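Local coordinates for EDD domain protein, DegV family (Ruminococcus gnavus, PDB 3JR7), which is a DegV-family protein of unknown cellular role that probably binds a lipid, at residues N120-E123 with E124-E128; D240-A244 with G245-L249. All blocks are in the same frame, centred on the assembly; numbering follows the deposited sequence.

Contact 1 and contact 2 are both local contacts within one continuous run of chain, at the surface. Each lies at the end of a helix that leads toward a strand, but in different sheets. Contact 1 covers the last turn of helix 111-126 and the residues that follow it; this helix crosses over from strand 98-103 to strand 130-135. Contact 2 joins helix 226-240 to strand 248-253. Their centres are 38 Å apart and their nearest atoms about 30 Å apart, so they do not touch. Contact 1 lies farther out, 28 Å from the chain centre against 18 Å. A polyether molecule occupies a pocket of this protein. A sodium ion is about 11 Å from the side chain of Leu121.

Contact 1 of 2, residues N120-E123 with E124-E128; sequences NLYE and EEYGE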
loop_
_atom_site.group_PDB
_atom_site.type_symbol
_atom_site.label_atom_id
_atom_site.label_comp_id
_atom_site.label_asym_id
_atom_site.label_seq_id
_atom_site.Cartn_x
_atom_site.Cartn_y
_atom_site.Cartn_z
ATOM N N ASN A 120 -1.686 22.784 1.474
ATOM C CA ASN A 120 -1.349 24.203 1.282
ATOM C C ASN A 120 -2.543 24.962 0.704
ATOM O O ASN A 120 -2.903 26.039 1.194
ATOM C CB ASN A 120 -0.090 24.332 0.434
ATOM C CG ASN A 120 1.130 23.804 1.169
ATOM O OD1 ASN A 120 1.143 23.772 2.387
ATOM N ND2 ASN A 120 2.125 23.349 0.451
ATOM N N LEU A 121 -3.196 24.368 -0.287
ATOM C CA LEU A 121 -4.383 24.954 -0.897
ATOM C C LEU A 121 -5.487 25.069 0.146
ATOM O O LEU A 121 -6.154 26.118 0.250
ATOM C CB LEU A 121 -4.850 24.124 -2.107
ATOM C CG LEU A 121 -3.849 24.040 -3.278
ATOM C CD1 LEU A 121 -4.429 23.113 -4.366
ATOM C CD2 LEU A 121 -3.510 25.468 -3.810
ATOM N N TYR A 122 -5.695 24.008 0.920
ATOM C CA TYR A 122 -6.707 24.059 2.018
ATOM C C TYR A 122 -6.526 25.290 2.897
ATOM O O TYR A 122 -7.491 25.994 3.226
ATOM C CB TYR A 122 -6.681 22.785 2.920
ATOM C CG TYR A 122 -7.769 22.832 3.950
ATOM C CD1 TYR A 122 -9.031 22.332 3.677
ATOM C CD2 TYR A 122 -7.572 23.470 5.150
ATOM C CE1 TYR A 122 -10.060 22.446 4.601
ATOM C CE2 TYR A 122 -8.615 23.585 6.088
ATOM C CZ TYR A 122 -9.832 23.079 5.790
ATOM O OH TYR A 122 -10.851 23.229 6.688
ATOM N N GLU A 123 -5.296 25.508 3.315
ATOM C CA GLU A 123 -5.020 26.539 4.277
ATOM C C GLU A 123 -5.196 27.926 3.665
ATOM O O GLU A 123 -5.641 28.839 4.376
ATOM C CB GLU A 123 -3.676 26.298 4.960
ATOM C CG GLU A 123 -3.808 25.035 5.842
ATOM C CD GLU A 123 -2.665 24.779 6.803
ATOM O OE1 GLU A 123 -1.497 24.984 6.413
ATOM O OE2 GLU A 123 -2.966 24.331 7.950
ATOM N N GLU A 124 -4.942 28.046 2.356
ATOM C CA GLU A 124 -5.179 29.285 1.631
ATOM C C GLU A 124 -6.645 29.573 1.490
ATOM O O GLU A 124 -7.017 30.732 1.475
ATOM C CB GLU A 124 -4.566 29.256 0.229
ATOM C CG GLU A 124 -3.098 29.229 0.275
ATOM C CD GLU A 124 -2.454 28.917 -1.043
ATOM O OE1 GLU A 124 -3.171 28.811 -2.062
ATOM O OE2 GLU A 124 -1.220 28.773 -1.049
ATOM N N GLU A 125 -7.476 28.539 1.375
ATOM C CA GLU A 125 -8.877 28.713 1.193
ATOM C C GLU A 125 -9.655 28.723 2.509
ATOM O O GLU A 125 -10.652 29.405 2.600
ATOM C CB GLU A 125 -9.461 27.645 0.275
ATOM C CG GLU A 125 -8.738 27.504 -1.060
ATOM C CD GLU A 125 -8.871 28.742 -1.995
ATOM O OE1 GLU A 125 -9.789 29.562 -1.826
ATOM O OE2 GLU A 125 -8.069 28.855 -2.911
ATOM N N TYR A 126 -9.232 27.976 3.523
ATOM C CA TYR A 126 -10.088 27.809 4.686
ATOM C C TYR A 126 -9.412 28.054 6.026
ATOM O O TYR A 126 -10.053 27.902 7.055
ATOM C CB TYR A 126 -10.673 26.400 4.715
ATOM C CG TYR A 126 -11.428 25.996 3.493
ATOM C CD1 TYR A 126 -12.702 26.494 3.239
ATOM C CD2 TYR A 126 -10.891 25.076 2.594
ATOM C CE1 TYR A 126 -13.402 26.105 2.110
ATOM C CE2 TYR A 126 -11.574 24.684 1.480
ATOM C CZ TYR A 126 -12.822 25.184 1.243
ATOM O OH TYR A 126 -13.487 24.756 0.129
ATOM N N GLY A 127 -8.139 28.389 6.016
ATOM C CA GLY A 127 -7.368 28.576 7.232
ATOM C C GLY A 127 -6.753 27.297 7.788
ATOM O O GLY A 127 -6.763 26.239 7.159
ATOM N N GLU A 128 -6.214 27.421 8.985
ATOM C CA GLU A 128 -5.479 26.364 9.666
ATOM C C GLU A 128 -6.387 25.153 10.002
ATOM O O GLU A 128 -7.504 25.315 10.402
ATOM C CB GLU A 128 -4.850 26.919 10.979
ATOM C CG GLU A 128 -3.704 27.891 10.748
ATOM C CD GLU A 128 -3.018 28.389 12.056
ATOM O OE1 GLU A 128 -3.615 28.274 13.162
ATOM O OE2 GLU A 128 -1.855 28.883 11.958
#
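Tyr122 and Tyr126 meet one turn apart on helix 111-126, the crossover helix of the beta-alpha-beta unit between strands 98-103 and 130-135. Tyr126 CD2 lies over one face of the Tyr122 ring, near its rim, and comes 3.4 Å from Tyr122 CE1. The planes are inclined at 40°, so the pair is oblique. Tyr126 CB adds a CH-pi contact over the same ring, 3.9 Å from its centroid. At the edge of that ring Tyr122 CE2 is 3.4 Å from Gly127 O. The Tyr122 ring reaches its neighbours because CG is anti to the backbone N (chi1 -176°). With an alanine here, Tyr126 CB and CD2 would probably lose the ring face they rest on, and a gap would open toward Met89 of helix 85-92. Backbone bonds hold the two tyrosines in step. Tyr126 N donates to Tyr122 O at 2.7 Å, and Glu125 N donates to Leu121 O at 3.0 Å. Gly127 takes positive phi and turns the chain out of the helix. A CB there would jam against the carbonyl of Tyr126. Gly127 N still donates to Glu123 O at 3.0 Å, and Glu123 CA makes a CA-H...O contact to Gly127 O. Further out, the Tyr126 ring stacks on His93, and Glu123 OE2 makes a weak hydrogen bond to Lys129 N. Carbon contacts over a ring face, not a polar bond, thus join the tyrosine side chains, and Gly127 lets the chain leave the helix.

Contact 2 of 2, residues D240-A244 with G245-L249; sequences DVVNA and GDKIL
Lys247 NZ is gripped by two groups. It donates to Val242 O at 2.9 Å and to water 1 at 2.7 Å. The water also accepts from Val242 N, at 3.0 Å, so it bridges the amine to the backbone N of Val242. The segments form a short 3-10 turn that carries the chain from helix 226-240 into strand 248-253. Two backbone bonds, each spanning three residues, define it. Asp246 N donates to Asn243 O at 2.9 Å, and Lys247 N donates to Ala244 O at the same 2.9 Å. The chain enters the turn through Asn243, whose phi is positive (51°). After its first torsion the Lys247 chain runs extended. This carries NZ back past the carbonyl of Asn243 to that of Val242. On the way Lys247 CG comes 3.5 Å from Asn243 O. The Val242 side chain runs alongside the lysine, with CG2 4.1 Å from NZ of Lys247. The carbonyls of Asn243 and Val242 line the path of the chain, and the water sits beyond NZ. The amine ties Lys247, after the turn, to Val242, before it. Beyond the turn, the backbone of Lys247 is hydrogen-bonded to the backbone of Lys274, and the side chain of Ala244 packs on Phe271. The carboxylate of Asp246 stays close to the start of the turn, with OD2 3.5 Å from Asn243 CB.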
loop_
_atom_site.group_PDB
_atom_site.type_symbol
_atom_site.label_atom_id
_atom_site.label_comp_id
_atom_site.label_asym_id
_atom_site.label_seq_id
_atom_site.Cartn_x
_atom_site.Cartn_y
_atom_site.Cartn_z
ATOM N N ASP A 240 13.941 -9.760 9.611
ATOM C CA ASP A 240 13.856 -8.343 9.900
ATOM C C ASP A 240 12.879 -8.062 11.033
ATOM O O ASP A 240 12.984 -7.026 11.672
ATOM C CB ASP A 240 13.388 -7.541 8.676
ATOM C CG ASP A 240 14.389 -7.519 7.544
ATOM O OD1 ASP A 240 15.613 -7.694 7.795
ATOM O OD2 ASP A 240 13.935 -7.320 6.380
ATOM N N VAL A 241 11.919 -8.924 11.292
ATOM C CA VAL A 241 10.803 -8.494 12.143
ATOM C C VAL A 241 11.291 -8.412 13.594
ATOM O O VAL A 241 12.124 -9.217 14.001
ATOM C CB VAL A 241 9.516 -9.343 11.972
ATOM C CG1 VAL A 241 9.653 -10.763 12.606
ATOM C CG2 VAL A 241 8.284 -8.601 12.587
ATOM N N VAL A 242 10.853 -7.376 14.322
ATOM C CA VAL A 242 11.103 -7.329 15.762
ATOM C C VAL A 242 9.821 -7.020 16.473
ATOM O O VAL A 242 8.919 -6.348 15.914
ATOM C CB VAL A 242 12.189 -6.279 16.140
ATOM C CG1 VAL A 242 13.582 -6.682 15.582
ATOM C CG2 VAL A 242 11.802 -4.914 15.664
ATOM N N ASN A 243 9.709 -7.523 17.691
ATOM C CA ASN A 243 8.513 -7.312 18.487
ATOM C C ASN A 243 7.218 -7.675 17.716
ATOM O O ASN A 243 6.232 -6.945 17.770
ATOM C CB ASN A 243 8.446 -5.845 18.973
ATOM C CG ASN A 243 9.725 -5.400 19.758
ATOM O OD1 ASN A 243 10.330 -4.348 19.460
ATOM N ND2 ASN A 243 10.121 -6.195 20.748
ATOM N N ALA A 244 7.223 -8.829 17.044
ATOM C CA ALA A 244 6.126 -9.249 16.143
ATOM C C ALA A 244 4.808 -9.423 16.886
ATOM O O ALA A 244 3.734 -9.273 16.300
ATOM C CB ALA A 244 6.495 -10.537 15.401
ATOM N N GLY A 245 4.883 -9.739 18.168
ATOM C CA GLY A 245 3.709 -9.871 18.997
ATOM C C GLY A 245 2.928 -8.570 19.118
ATOM O O GLY A 245 1.743 -8.588 19.399
ATOM N N ASP A 246 3.579 -7.439 18.889
ATOM C CA ASP A 246 2.900 -6.145 18.924
ATOM C C ASP A 246 2.284 -5.782 17.569
ATOM O O ASP A 246 1.676 -4.696 17.439
ATOM C CB ASP A 246 3.885 -5.024 19.303
ATOM C CG ASP A 246 4.528 -5.224 20.671
ATOM O OD1 ASP A 246 3.862 -5.832 21.553
ATOM O OD2 ASP A 246 5.704 -4.778 20.854
ATOM N N LYS A 247 2.429 -6.644 16.557
ATOM C CA LYS A 247 2.173 -6.193 15.209
ATOM C C LYS A 247 1.120 -7.013 14.483
ATOM O O LYS A 247 0.913 -8.188 14.773
ATOM C CB LYS A 247 3.493 -6.159 14.409
ATOM C CG LYS A 247 4.517 -5.348 15.160
ATOM C CD LYS A 247 5.785 -5.147 14.450
ATOM C CE LYS A 247 6.618 -4.088 15.203
ATOM N NZ LYS A 247 7.977 -3.962 14.610
ATOM N N ILE A 248 0.458 -6.354 13.538
ATOM C CA ILE A 248 -0.492 -6.995 12.668
ATOM C C ILE A 248 0.254 -7.249 11.354
ATOM O O ILE A 248 0.987 -6.384 10.854
ATOM C CB ILE A 248 -1.733 -6.104 12.459
ATOM C CG1 ILE A 248 -2.408 -5.816 13.815
ATOM C CG2 ILE A 248 -2.683 -6.733 11.465
ATOM C CD1 ILE A 248 -3.787 -5.056 13.708
ATOM N N LEU A 249 0.112 -8.458 10.814
ATOM C CA LEU A 249 0.721 -8.780 9.552
ATOM C C LEU A 249 -0.350 -8.749 8.466
ATOM O O LEU A 249 -1.448 -9.244 8.646
ATOM C CB LEU A 249 1.415 -10.145 9.622
ATOM C CG LEU A 249 2.148 -10.498 8.331
ATOM C CD1 LEU A 249 3.577 -11.052 8.626
ATOM C CD2 LEU A 249 1.283 -11.456 7.547
HETATM O O HOH W 1 9.582 -5.206 12.774
#